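Local coordinates for protein glucosamine--fructose-6-phosphate aminotransferase [isomerizing] (Francisella tularensis subsp. tularensis, PDB 3TBF) that probably makes glucosamine 6-phosphate from fructose 6-phosphate and glutamine, this C-terminal fragment holding the SIS domains expected to isomerise the sugar, at residues Y13-A24 and E158-T169. Residues are numbered along the deposited sequence; the frame is centred on the assembly and turned at random.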
loop_
_atom_site.group_PDB
_atom_site.type_symbol
_atom_site.label_atom_id
_atom_site.label_comp_id
_atom_site.label_asym_id
_atom_site.label_seq_id
_atom_site.Cartn_x
_atom_site.Cartn_y
_atom_site.Cartn_z
ATOM N N TYR A 13 -10.029 15.687 -24.988
ATOM C CA TYR A 13 -11.021 15.568 -23.936
ATOM C C TYR A 13 -10.393 15.571 -22.558
ATOM O O TYR A 13 -10.937 16.155 -21.611
ATOM C CB TYR A 13 -11.862 14.304 -24.068
ATOM C CG TYR A 13 -12.805 14.306 -25.214
ATOM C CD1 TYR A 13 -14.095 14.821 -25.090
ATOM C CD2 TYR A 13 -12.416 13.782 -26.434
ATOM C CE1 TYR A 13 -14.976 14.822 -26.189
ATOM C CE2 TYR A 13 -13.263 13.779 -27.527
ATOM C CZ TYR A 13 -14.536 14.276 -27.410
ATOM O OH TYR A 13 -15.340 14.216 -28.534
HETATM N N MSE A 14 -9.255 14.920 -22.420
HETATM C CA MSE A 14 -8.611 14.879 -21.106
HETATM C C MSE A 14 -8.368 16.300 -20.587
HETATM O O MSE A 14 -8.534 16.555 -19.420
HETATM C CB MSE A 14 -7.291 14.130 -21.118
HETATM C CG MSE A 14 -6.804 13.984 -19.727
HETATM SE SE MSE A 14 -5.238 12.921 -19.557
HETATM C CE MSE A 14 -4.739 13.255 -17.601
ATOM N N LEU A 15 -7.977 17.208 -21.462
ATOM C CA LEU A 15 -7.659 18.560 -21.036
ATOM C C LEU A 15 -8.931 19.315 -20.706
ATOM O O LEU A 15 -8.982 20.055 -19.763
ATOM C CB LEU A 15 -6.865 19.295 -22.111
ATOM C CG LEU A 15 -6.290 20.636 -21.726
ATOM C CD1 LEU A 15 -5.375 20.468 -20.546
ATOM C CD2 LEU A 15 -5.563 21.273 -22.946
ATOM N N LYS A 16 -9.975 19.075 -21.449
ATOM C CA LYS A 16 -11.279 19.658 -21.080
ATOM C C LYS A 16 -11.712 19.234 -19.671
ATOM O O LYS A 16 -12.257 20.038 -18.913
ATOM C CB LYS A 16 -12.364 19.207 -22.042
ATOM C CG LYS A 16 -13.758 19.586 -21.558
ATOM C CD LYS A 16 -14.799 19.197 -22.534
ATOM C CE LYS A 16 -15.365 17.830 -22.266
ATOM N NZ LYS A 16 -16.679 18.013 -21.557
ATOM N N GLU A 17 -11.460 17.966 -19.333
ATOM C CA GLU A 17 -11.946 17.422 -18.093
ATOM C C GLU A 17 -11.153 17.951 -16.948
ATOM O O GLU A 17 -11.686 18.181 -15.879
ATOM C CB GLU A 17 -11.976 15.905 -18.134
ATOM C CG GLU A 17 -13.226 15.405 -18.906
ATOM C CD GLU A 17 -13.026 14.083 -19.683
ATOM O OE1 GLU A 17 -12.249 13.212 -19.219
ATOM O OE2 GLU A 17 -13.669 13.915 -20.757
ATOM N N ILE A 18 -9.877 18.179 -17.158
ATOM C CA ILE A 18 -9.085 18.772 -16.116
ATOM C C ILE A 18 -9.622 20.165 -15.867
ATOM O O ILE A 18 -9.731 20.577 -14.718
ATOM C CB ILE A 18 -7.639 18.848 -16.514
ATOM C CG1 ILE A 18 -7.025 17.460 -16.471
ATOM C CG2 ILE A 18 -6.913 19.727 -15.600
ATOM C CD1 ILE A 18 -5.666 17.381 -17.092
ATOM N N TYR A 19 -9.994 20.860 -16.939
ATOM C CA TYR A 19 -10.522 22.221 -16.813
ATOM C C TYR A 19 -11.963 22.304 -16.392
ATOM O O TYR A 19 -12.387 23.384 -16.089
ATOM C CB TYR A 19 -10.328 23.035 -18.082
ATOM C CG TYR A 19 -8.973 23.669 -18.125
ATOM C CD1 TYR A 19 -7.872 22.955 -18.539
ATOM C CD2 TYR A 19 -8.795 24.989 -17.768
ATOM C CE1 TYR A 19 -6.617 23.546 -18.600
ATOM C CE2 TYR A 19 -7.556 25.591 -17.840
ATOM C CZ TYR A 19 -6.463 24.856 -18.265
ATOM O OH TYR A 19 -5.200 25.422 -18.298
ATOM N N GLU A 20 -12.694 21.187 -16.337
ATOM C CA GLU A 20 -14.054 21.198 -15.792
ATOM C C GLU A 20 -14.060 21.062 -14.275
ATOM O O GLU A 20 -15.090 21.111 -13.637
ATOM C CB GLU A 20 -14.830 20.019 -16.327
ATOM C CG GLU A 20 -15.404 20.153 -17.713
ATOM C CD GLU A 20 -16.299 18.944 -18.065
ATOM O OE1 GLU A 20 -15.775 17.872 -18.457
ATOM O OE2 GLU A 20 -17.532 19.066 -17.926
ATOM N N GLN A 21 -12.906 20.858 -13.664
ATOM C CA GLN A 21 -12.899 20.479 -12.260
ATOM C C GLN A 21 -13.425 21.532 -11.334
ATOM O O GLN A 21 -14.072 21.238 -10.377
ATOM C CB GLN A 21 -11.503 19.991 -11.836
ATOM C CG GLN A 21 -11.237 18.611 -12.374
ATOM C CD GLN A 21 -9.893 18.116 -12.077
ATOM O OE1 GLN A 21 -9.707 17.092 -11.361
ATOM N NE2 GLN A 21 -8.918 18.759 -12.684
ATOM N N PRO A 22 -13.161 22.784 -11.609
ATOM C CA PRO A 22 -13.780 23.804 -10.743
ATOM C C PRO A 22 -15.305 23.772 -10.736
ATOM O O PRO A 22 -15.899 23.883 -9.692
ATOM C CB PRO A 22 -13.272 25.121 -11.340
ATOM C CG PRO A 22 -11.976 24.738 -11.897
ATOM C CD PRO A 22 -12.236 23.395 -12.562
ATOM N N GLU A 23 -15.911 23.614 -11.895
ATOM C CA GLU A 23 -17.369 23.424 -12.002
ATOM C C GLU A 23 -17.780 22.105 -11.301
ATOM O O GLU A 23 -18.676 22.063 -10.459
ATOM C CB GLU A 23 -17.766 23.428 -13.498
ATOM C CG GLU A 23 -19.257 23.387 -13.784
ATOM C CD GLU A 23 -19.602 23.041 -15.268
ATOM O OE1 GLU A 23 -18.677 23.169 -16.135
ATOM O OE2 GLU A 23 -20.781 22.627 -15.540
ATOM N N ALA A 24 -17.087 21.037 -11.616
ATOM C CA ALA A 24 -17.436 19.725 -11.076
ATOM C C ALA A 24 -17.344 19.675 -9.565
ATOM O O ALA A 24 -18.230 19.164 -8.876
ATOM C CB ALA A 24 -16.538 18.650 -11.676
ATOM N N GLU A 158 -16.559 11.040 -18.467
ATOM C CA GLU A 158 -15.119 11.079 -18.794
ATOM C C GLU A 158 -14.709 10.290 -20.062
ATOM O O GLU A 158 -14.995 9.111 -20.176
ATOM C CB GLU A 158 -14.292 10.518 -17.627
ATOM C CG GLU A 158 -14.083 11.498 -16.480
ATOM C CD GLU A 158 -13.114 10.993 -15.411
ATOM O OE1 GLU A 158 -12.754 9.788 -15.432
ATOM O OE2 GLU A 158 -12.703 11.804 -14.547
ATOM N N ILE A 159 -14.021 10.949 -20.995
ATOM C CA ILE A 159 -13.465 10.298 -22.172
ATOM C C ILE A 159 -11.925 10.214 -22.086
ATOM O O ILE A 159 -11.305 9.459 -22.810
ATOM C CB ILE A 159 -13.986 11.022 -23.455
ATOM C CG1 ILE A 159 -15.487 10.733 -23.630
ATOM C CG2 ILE A 159 -13.229 10.598 -24.737
ATOM C CD1 ILE A 159 -16.158 11.568 -24.669
ATOM N N GLY A 160 -11.306 10.939 -21.158
ATOM C CA GLY A 160 -9.864 10.851 -20.968
ATOM C C GLY A 160 -9.472 9.437 -20.555
ATOM O O GLY A 160 -10.206 8.767 -19.837
ATOM N N VAL A 161 -8.326 8.979 -21.028
ATOM C CA VAL A 161 -7.841 7.675 -20.628
ATOM C C VAL A 161 -7.735 7.681 -19.077
ATOM O O VAL A 161 -8.251 6.775 -18.411
ATOM C CB VAL A 161 -6.461 7.297 -21.288
ATOM C CG1 VAL A 161 -5.904 6.010 -20.654
ATOM C CG2 VAL A 161 -6.608 7.122 -22.783
ATOM N N ALA A 162 -7.081 8.699 -18.515
ATOM C CA ALA A 162 -6.985 8.785 -17.068
ATOM C C ALA A 162 -8.196 9.518 -16.557
ATOM O O ALA A 162 -8.749 10.393 -17.224
ATOM C CB ALA A 162 -5.688 9.502 -16.617
ATOM N N SER A 163 -8.630 9.149 -15.365
ATOM C CA SER A 163 -9.688 9.892 -14.754
ATOM C C SER A 163 -9.089 11.114 -13.999
ATOM O O SER A 163 -8.018 11.046 -13.351
ATOM C CB SER A 163 -10.461 8.998 -13.830
ATOM O OG SER A 163 -9.755 8.942 -12.629
ATOM N N THR A 164 -9.786 12.233 -14.110
ATOM C CA THR A 164 -9.353 13.475 -13.507
ATOM C C THR A 164 -10.469 13.985 -12.621
ATOM O O THR A 164 -10.408 13.872 -11.396
ATOM C CB THR A 164 -8.957 14.519 -14.565
ATOM O OG1 THR A 164 -10.047 14.721 -15.485
ATOM C CG2 THR A 164 -7.684 14.079 -15.313
ATOM N N LYS A 165 -11.518 14.507 -13.232
ATOM C CA LYS A 165 -12.580 15.075 -12.439
ATOM C C LYS A 165 -13.320 14.056 -11.579
ATOM O O LYS A 165 -13.895 14.407 -10.560
ATOM C CB LYS A 165 -13.509 15.873 -13.320
ATOM C CG LYS A 165 -14.306 15.038 -14.245
ATOM C CD LYS A 165 -14.941 15.832 -15.305
ATOM C CE LYS A 165 -15.825 14.906 -16.152
ATOM N NZ LYS A 165 -16.853 15.686 -16.930
ATOM N N ALA A 166 -13.281 12.782 -11.948
ATOM C CA ALA A 166 -13.867 11.732 -11.105
ATOM C C ALA A 166 -13.087 11.583 -9.797
ATOM O O ALA A 166 -13.669 11.258 -8.783
ATOM C CB ALA A 166 -13.885 10.437 -11.820
ATOM N N PHE A 167 -11.778 11.801 -9.824
ATOM C CA PHE A 167 -10.997 11.687 -8.639
ATOM C C PHE A 167 -11.205 12.846 -7.679
ATOM O O PHE A 167 -11.425 12.634 -6.497
ATOM C CB PHE A 167 -9.526 11.593 -8.986
ATOM C CG PHE A 167 -8.628 11.558 -7.784
ATOM C CD1 PHE A 167 -8.520 10.427 -7.028
ATOM C CD2 PHE A 167 -7.883 12.652 -7.440
ATOM C CE1 PHE A 167 -7.643 10.387 -5.917
ATOM C CE2 PHE A 167 -7.012 12.637 -6.350
ATOM C CZ PHE A 167 -6.916 11.531 -5.563
ATOM N N THR A 168 -11.147 14.073 -8.189
ATOM C CA THR A 168 -11.325 15.224 -7.346
ATOM C C THR A 168 -12.727 15.320 -6.765
ATOM O O THR A 168 -12.849 15.640 -5.597
ATOM C CB THR A 168 -10.914 16.500 -8.055
ATOM O OG1 THR A 168 -11.556 16.575 -9.334
ATOM C CG2 THR A 168 -9.385 16.550 -8.182
ATOM N N THR A 169 -13.753 14.988 -7.552
ATOM C CA THR A 169 -15.099 14.936 -7.032
ATOM C C THR A 169 -15.329 13.805 -6.059
ATOM O O THR A 169 -16.156 13.934 -5.124
ATOM C CB THR A 169 -16.175 14.868 -8.146
ATOM O OG1 THR A 169 -16.032 13.673 -8.906
ATOM C CG2 THR A 169 -16.080 16.071 -9.069
#
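The carboxylate of Glu-17 grips the backbone amides of Ile-159 and Gly-160, a worked case of one buried side chain holding a loop to a helix. Gly-160 N meets the syn lone pair of OE1 at 3.1 Å; Ile-159 N meets OE2 at 3.0 Å, almost straight at 176°, from the syn side but tilted from the carboxylate plane. This double grip fixes the rotation of the carboxylate. One helical turn before Glu-17, the ring of Tyr-13 takes Ile-159 over one face, CD1 4.0 Å from the ring centroid in a CH-pi contact, while CG2 covers the CD2 side. Selenomethionine Met-14 runs past Gly-160 fully extended, CG anti to the backbone N (chi1 -173°), and brings its terminal methyl CE against both Ala-162 CB and Thr-164 CG2. That threonine methyl also packs on Ile-18 CG1, whereas the buried Thr-164 OG1 finds no polar partner. Lys-165 slants across the CG of Glu-17, and its NZ forms a salt bridge with Glu-20 OE1 (2.9 Å), met from above the carboxylate plane; Lys-16 NZ adds a weak, longer bond to the same oxygen. Further on, Thr-168 OG1 donates to Gln-21 OE1 (2.8 Å), and the amide's NE2 turns back to Ile-18 O. The contact thus seats helices 13-19 and 21-30 on the loop leading into helix 165-184; helices 238-253 and 335-355 pack alongside, Asp-360 accepts the amides of Tyr-13 and Met-14, and Gln-361 hydrogen-bonds to Gly-160 O.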